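Local coordinates for OmpA family protein (Klebsiella pneumoniae subsp. pneumoniae, PDB 7RJJ) that binds D-alanine in its OmpA-like peptidoglycan-binding domain and so probably tethers a membrane protein to the cell wall, at residues S13-G18 / L65-S70; H50-G55 / A98-P103. All coordinates share one frame; numbering follows the deposited sequence.

Interaction 1 of 2, residues S13-G18 / L65-S70. With DAL (D-alanine), chain C.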
loop_
_atom_site.group_PDB
_atom_site.type_symbol
_atom_site.label_atom_id
_atom_site.label_comp_id
_atom_site.label_asym_id
_atom_site.label_seq_id
_atom_site.Cartn_x
_atom_site.Cartn_y
_atom_site.Cartn_z
ATOM N N SER A 13 4.357 0.249 -6.541
ATOM C CA SER A 13 4.886 -1.086 -6.772
ATOM C C SER A 13 6.292 -1.161 -6.158
ATOM O O SER A 13 7.288 -0.991 -6.915
ATOM C CB SER A 13 4.885 -1.388 -8.252
ATOM O OG SER A 13 3.566 -1.264 -8.780
ATOM N N LEU A 14 6.366 -1.474 -4.864
ATOM C CA LEU A 14 7.627 -1.419 -4.070
ATOM C C LEU A 14 8.080 -2.804 -3.605
ATOM O O LEU A 14 8.850 -2.838 -2.613
ATOM C CB LEU A 14 7.369 -0.581 -2.805
ATOM C CG LEU A 14 6.666 0.760 -2.981
ATOM C CD1 LEU A 14 6.392 1.400 -1.620
ATOM C CD2 LEU A 14 7.465 1.694 -3.861
ATOM N N PHE A 15 7.694 -3.890 -4.281
ATOM C CA PHE A 15 8.022 -5.215 -3.687
ATOM C C PHE A 15 8.475 -6.267 -4.700
ATOM O O PHE A 15 7.888 -6.368 -5.804
ATOM C CB PHE A 15 6.779 -5.786 -2.995
ATOM C CG PHE A 15 6.151 -4.838 -2.014
ATOM C CD1 PHE A 15 6.670 -4.704 -0.735
ATOM C CD2 PHE A 15 5.081 -4.042 -2.387
ATOM C CE1 PHE A 15 6.120 -3.801 0.157
ATOM C CE2 PHE A 15 4.536 -3.136 -1.498
ATOM C CZ PHE A 15 5.051 -3.026 -0.223
ATOM N N ASP A 16 9.498 -7.033 -4.281
ATOM C CA ASP A 16 10.012 -8.200 -5.039
ATOM C C ASP A 16 9.155 -9.405 -4.645
ATOM O O ASP A 16 8.448 -9.323 -3.593
ATOM C CB ASP A 16 11.494 -8.472 -4.758
ATOM C CG ASP A 16 12.466 -7.417 -5.328
ATOM O OD1 ASP A 16 12.214 -6.840 -6.400
ATOM O OD2 ASP A 16 13.448 -7.129 -4.608
ATOM N N THR A 17 9.212 -10.457 -5.465
ATOM C CA THR A 17 8.442 -11.712 -5.272
ATOM C C THR A 17 8.552 -12.206 -3.825
ATOM O O THR A 17 9.671 -12.204 -3.289
ATOM C CB THR A 17 8.927 -12.790 -6.250
ATOM O OG1 THR A 17 8.752 -12.262 -7.566
ATOM C CG2 THR A 17 8.194 -14.106 -6.102
ATOM N N GLY A 18 7.405 -12.537 -3.217
ATOM C CA GLY A 18 7.292 -13.130 -1.866
ATOM C C GLY A 18 7.852 -12.264 -0.752
ATOM O O GLY A 18 7.898 -12.763 0.393
ATOM N N LEU A 65 -1.329 -8.307 3.049
ATOM C CA LEU A 65 -1.554 -7.572 4.316
ATOM C C LEU A 65 -0.199 -7.165 4.908
ATOM O O LEU A 65 -0.103 -6.031 5.415
ATOM C CB LEU A 65 -2.363 -8.480 5.245
ATOM C CG LEU A 65 -3.060 -7.801 6.412
ATOM C CD1 LEU A 65 -4.045 -6.731 5.928
ATOM C CD2 LEU A 65 -3.763 -8.853 7.245
ATOM N N LYS A 66 0.821 -8.027 4.807
ATOM C CA LYS A 66 2.157 -7.655 5.354
ATOM C C LYS A 66 2.715 -6.459 4.571
ATOM O O LYS A 66 3.416 -5.626 5.171
ATOM C CB LYS A 66 3.134 -8.836 5.344
ATOM C CG LYS A 66 2.805 -9.955 6.326
ATOM C CD LYS A 66 3.932 -10.946 6.527
ATOM C CE LYS A 66 3.641 -11.952 7.616
ATOM N NZ LYS A 66 4.764 -12.901 7.813
ATOM N N ARG A 67 2.372 -6.349 3.288
ATOM C CA ARG A 67 2.878 -5.229 2.456
ATOM C C ARG A 67 2.221 -3.933 2.923
ATOM O O ARG A 67 2.916 -2.913 2.977
ATOM C CB ARG A 67 2.606 -5.499 0.976
ATOM C CG ARG A 67 3.535 -6.559 0.399
ATOM C CD ARG A 67 3.183 -7.012 -1.002
ATOM N NE ARG A 67 4.304 -7.816 -1.482
ATOM C CZ ARG A 67 4.311 -8.589 -2.566
ATOM N NH1 ARG A 67 3.231 -8.707 -3.329
ATOM N NH2 ARG A 67 5.422 -9.239 -2.870
ATOM N N ALA A 68 0.921 -3.993 3.202
ATOM C CA ALA A 68 0.203 -2.799 3.698
ATOM C C ALA A 68 0.804 -2.420 5.055
ATOM O O ALA A 68 1.055 -1.242 5.269
ATOM C CB ALA A 68 -1.273 -3.087 3.796
ATOM N N GLU A 69 1.153 -3.411 5.873
ATOM C CA GLU A 69 1.753 -3.114 7.206
ATOM C C GLU A 69 3.147 -2.482 7.046
ATOM O O GLU A 69 3.469 -1.608 7.863
ATOM C CB GLU A 69 1.799 -4.372 8.065
ATOM C CG GLU A 69 0.420 -4.847 8.480
ATOM C CD GLU A 69 0.402 -6.199 9.169
ATOM O OE1 GLU A 69 1.445 -6.882 9.162
ATOM O OE2 GLU A 69 -0.659 -6.575 9.694
ATOM N N SER A 70 3.946 -2.923 6.067
ATOM C CA SER A 70 5.301 -2.331 5.851
ATOM C C SER A 70 5.168 -0.838 5.513
ATOM O O SER A 70 5.960 -0.039 6.039
ATOM C CB SER A 70 6.081 -3.054 4.780
ATOM O OG SER A 70 6.433 -4.368 5.187
HETATM N N DAL C . 2.457 -13.716 -5.576
HETATM C CA DAL C . 3.902 -13.393 -5.371
HETATM C CB DAL C . 4.503 -14.345 -4.370
HETATM C C DAL C . 4.052 -11.931 -4.928
HETATM O O DAL C . 5.100 -11.532 -4.422
HETATM O OXT DAL C . 3.148 -11.106 -5.084
#
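Arg67, on the helix 57-77, lays its aliphatic chain across one face of the Phe15 ring and carries its guanidinium on to the carboxylate of the bound D-alanine, in the peptidoglycan-binding pocket of an OmpA-like domain. The overlap is nearly central: Arg67 CG sits 3.7 Å from the centroid of the Phe15 ring, only 6° off the ring normal, a CH-pi contact. With CG beside the backbone N (chi1 -74°) and the chain extended from CG to NE, Arg67 runs the length of the aromatic side chain in the direction opposite to Phe15. Its CB therefore lies near Phe15 CZ, whereas Arg67 NE has reached the other end of the ring, 3.5 Å from Phe15 CB. Ring and guanidinium planes are turned modestly from parallel, and Phe15 CB covers one face of the guanidinium. Leu14 CB rests on the opposite face of the ring, offset toward its rim, so the phenyl group is packed between Leu14 CB and the aliphatic chain of Arg67.

Beyond the ring the contact becomes polar. The guanidinium takes the ligand carboxylate with two nitrogens: Arg67 NH1 gives a 3.0 Å hydrogen bond to D-alanine OXT, and Arg67 NH2 one of 2.8 Å to D-alanine O. Further hydrogen bonds, from NH1 to His50 O and from NH2 to Lys19 O, help fix the rotation of the group. The loop contributes from its backbone: Gly18 N donates to D-alanine O at 2.8 Å with an N-H...O angle of 162°.

Interaction 2 of 2, residues H50-G55 / A98-P103; sequences HTDSVG and ATNDTP. With DAL (D-alanine), chain C.
Asn100 brings its side-chain carbonyl up to the backbone at Asp52 and Ser53, where Asn100 OD1 accepts a weak hydrogen bond from Ser53 N at 3.3 Å and packs 3.2 Å from Asp52 CB. This joins two loops of the OmpA-like domain, one leading from strand 43-49 to helix 57-77 and forming a wall of the D-alanine pocket, the other preceding helix 103-109. Asn100 CG lies beside its backbone N (chi1 -80°), which turns the amide toward the facing loop; there Ser53 OG lies 3.4 Å from Asn100 CB. The other end of the amide works through water: ND2 donates to a molecule that in turn donates to Thr51 O. On the ligand side, Asp52 N donates to D-alanine OXT at 3.0 Å. Val54 O receives the ligand amino nitrogen, at a modelled distance too short to be trusted in detail.

One shell further out, Asn109 ND2 hydrogen-bonds Asn100 OD1 and is its stronger partner. Asp52 OD2 forms a salt bridge with Arg110 NH1, which probably restrains the carboxylate. Thr51 OG1 spans to the next residue's carbonyl, reaching Asp52 O at 2.9 Å. In the other loop an ST turn shapes the backbone around Asn100: Asp101 N donates to Thr99 OG1 at 2.9 Å, with an N-H...O angle of 155°.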
loop_
_atom_site.group_PDB
_atom_site.type_symbol
_atom_site.label_atom_id
_atom_site.label_comp_id
_atom_site.label_asym_id
_atom_site.label_seq_id
_atom_site.Cartn_x
_atom_site.Cartn_y
_atom_site.Cartn_z
ATOM N N HIS A 50 -1.434 -5.649 -2.231
ATOM C CA HIS A 50 -1.800 -6.507 -3.377
ATOM C C HIS A 50 -0.627 -7.427 -3.712
ATOM O O HIS A 50 0.513 -7.153 -3.261
ATOM C CB HIS A 50 -2.140 -5.646 -4.592
ATOM C CG HIS A 50 -3.285 -4.712 -4.394
ATOM N ND1 HIS A 50 -4.555 -5.022 -4.822
ATOM C CD2 HIS A 50 -3.347 -3.469 -3.874
ATOM C CE1 HIS A 50 -5.370 -4.024 -4.550
ATOM N NE2 HIS A 50 -4.657 -3.050 -3.955
ATOM N N THR A 51 -0.908 -8.455 -4.496
ATOM C CA THR A 51 0.143 -9.415 -4.928
ATOM C C THR A 51 -0.066 -9.753 -6.400
ATOM O O THR A 51 -1.127 -9.394 -6.940
ATOM C CB THR A 51 0.065 -10.731 -4.144
ATOM O OG1 THR A 51 -1.090 -11.453 -4.574
ATOM C CG2 THR A 51 -0.008 -10.523 -2.649
ATOM N N ASP A 52 0.954 -10.352 -7.028
ATOM C CA ASP A 52 0.771 -10.876 -8.405
ATOM C C ASP A 52 0.050 -12.217 -8.205
ATOM O O ASP A 52 -0.162 -12.603 -7.029
ATOM C CB ASP A 52 2.103 -10.940 -9.163
ATOM C CG ASP A 52 3.147 -11.833 -8.522
ATOM O OD1 ASP A 52 2.745 -12.769 -7.816
ATOM O OD2 ASP A 52 4.366 -11.575 -8.725
ATOM N N SER A 53 -0.318 -12.911 -9.279
ATOM C CA SER A 53 -1.073 -14.183 -9.107
ATOM C C SER A 53 -0.133 -15.386 -8.890
ATOM O O SER A 53 -0.636 -16.508 -8.919
ATOM C CB SER A 53 -1.969 -14.416 -10.292
ATOM O OG SER A 53 -1.188 -14.555 -11.460
ATOM N N VAL A 54 1.173 -15.169 -8.686
ATOM C CA VAL A 54 2.113 -16.314 -8.456
ATOM C C VAL A 54 1.916 -16.814 -7.020
ATOM O O VAL A 54 1.597 -15.994 -6.144
ATOM C CB VAL A 54 3.582 -15.934 -8.738
ATOM C CG1 VAL A 54 4.560 -17.019 -8.302
ATOM C CG2 VAL A 54 3.801 -15.588 -10.203
ATOM N N GLY A 55 2.012 -18.126 -6.807
ATOM C CA GLY A 55 1.856 -18.682 -5.450
ATOM C C GLY A 55 0.420 -19.073 -5.144
ATOM O O GLY A 55 -0.379 -19.208 -6.101
ATOM N N ALA A 98 -2.084 -4.740 -13.725
ATOM C CA ALA A 98 -1.296 -5.094 -14.924
ATOM C C ALA A 98 -1.405 -6.593 -15.189
ATOM O O ALA A 98 -1.821 -7.336 -14.285
ATOM C CB ALA A 98 0.147 -4.684 -14.732
ATOM N N THR A 99 -1.035 -7.008 -16.399
ATOM C CA THR A 99 -1.073 -8.444 -16.753
ATOM C C THR A 99 -0.143 -9.205 -15.805
ATOM O O THR A 99 0.837 -8.583 -15.301
ATOM C CB THR A 99 -0.669 -8.665 -18.221
ATOM O OG1 THR A 99 -0.676 -10.068 -18.495
ATOM C CG2 THR A 99 0.700 -8.109 -18.551
ATOM N N ASN A 100 -0.502 -10.457 -15.492
ATOM C CA ASN A 100 0.401 -11.346 -14.718
ATOM C C ASN A 100 1.147 -12.227 -15.732
ATOM O O ASN A 100 1.871 -13.131 -15.301
ATOM C CB ASN A 100 -0.353 -12.174 -13.675
ATOM C CG ASN A 100 -0.655 -11.379 -12.425
ATOM O OD1 ASN A 100 0.266 -10.862 -11.785
ATOM N ND2 ASN A 100 -1.926 -11.283 -12.071
ATOM N N ASP A 101 1.000 -11.925 -17.030
ATOM C CA ASP A 101 1.653 -12.724 -18.110
ATOM C C ASP A 101 3.086 -12.260 -18.400
ATOM O O ASP A 101 3.701 -12.870 -19.276
ATOM C CB ASP A 101 0.829 -12.705 -19.402
ATOM C CG ASP A 101 -0.343 -13.682 -19.388
ATOM O OD1 ASP A 101 -0.352 -14.596 -18.516
ATOM O OD2 ASP A 101 -1.221 -13.546 -20.269
ATOM N N THR A 102 3.576 -11.209 -17.735
ATOM C CA THR A 102 4.973 -10.742 -17.945
ATOM C C THR A 102 5.593 -10.383 -16.599
ATOM O O THR A 102 4.872 -10.098 -15.637
ATOM C CB THR A 102 5.047 -9.521 -18.871
ATOM O OG1 THR A 102 4.463 -8.412 -18.184
ATOM C CG2 THR A 102 4.370 -9.741 -20.208
ATOM N N PRO A 103 6.939 -10.418 -16.484
ATOM C CA PRO A 103 7.616 -10.025 -15.253
ATOM C C PRO A 103 7.338 -8.554 -14.895
ATOM O O PRO A 103 7.164 -8.282 -13.725
ATOM C CB PRO A 103 9.107 -10.247 -15.553
ATOM C CG PRO A 103 9.114 -11.245 -16.688
ATOM C CD PRO A 103 7.877 -10.919 -17.502
HETATM N N DAL C . 2.457 -13.716 -5.576
HETATM C CA DAL C . 3.902 -13.393 -5.371
HETATM C CB DAL C . 4.503 -14.345 -4.370
HETATM C C DAL C . 4.052 -11.931 -4.928
HETATM O O DAL C . 5.100 -11.532 -4.422
HETATM O OXT DAL C . 3.148 -11.106 -5.084
HETATM O O HOH W 1 -2.565 -10.289 -9.297
#

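How the interactions relate
Both interactions border the same D-alanine, but they lie at different depths, with centres about 13 Å apart. Interaction 1 is centred about 7 Å from the centre of the chain and rests on buried Phe15 and Arg67; interaction 2, about 16 Å out, joins two loops with a smaller, mostly polar and partly water-mediated interface. Their tasks divide along the ligand: 13-18 and 65-70 serve its carboxylate, whereas 50-55 contacts both its carboxylate and amino ends and 98-103 meets that loop through Asn100. Two arginines connect the regions: Arg67 reaches from one to the other, and Arg110 donates a hydrogen bond to Phe15 O as well as pairing with Asp52.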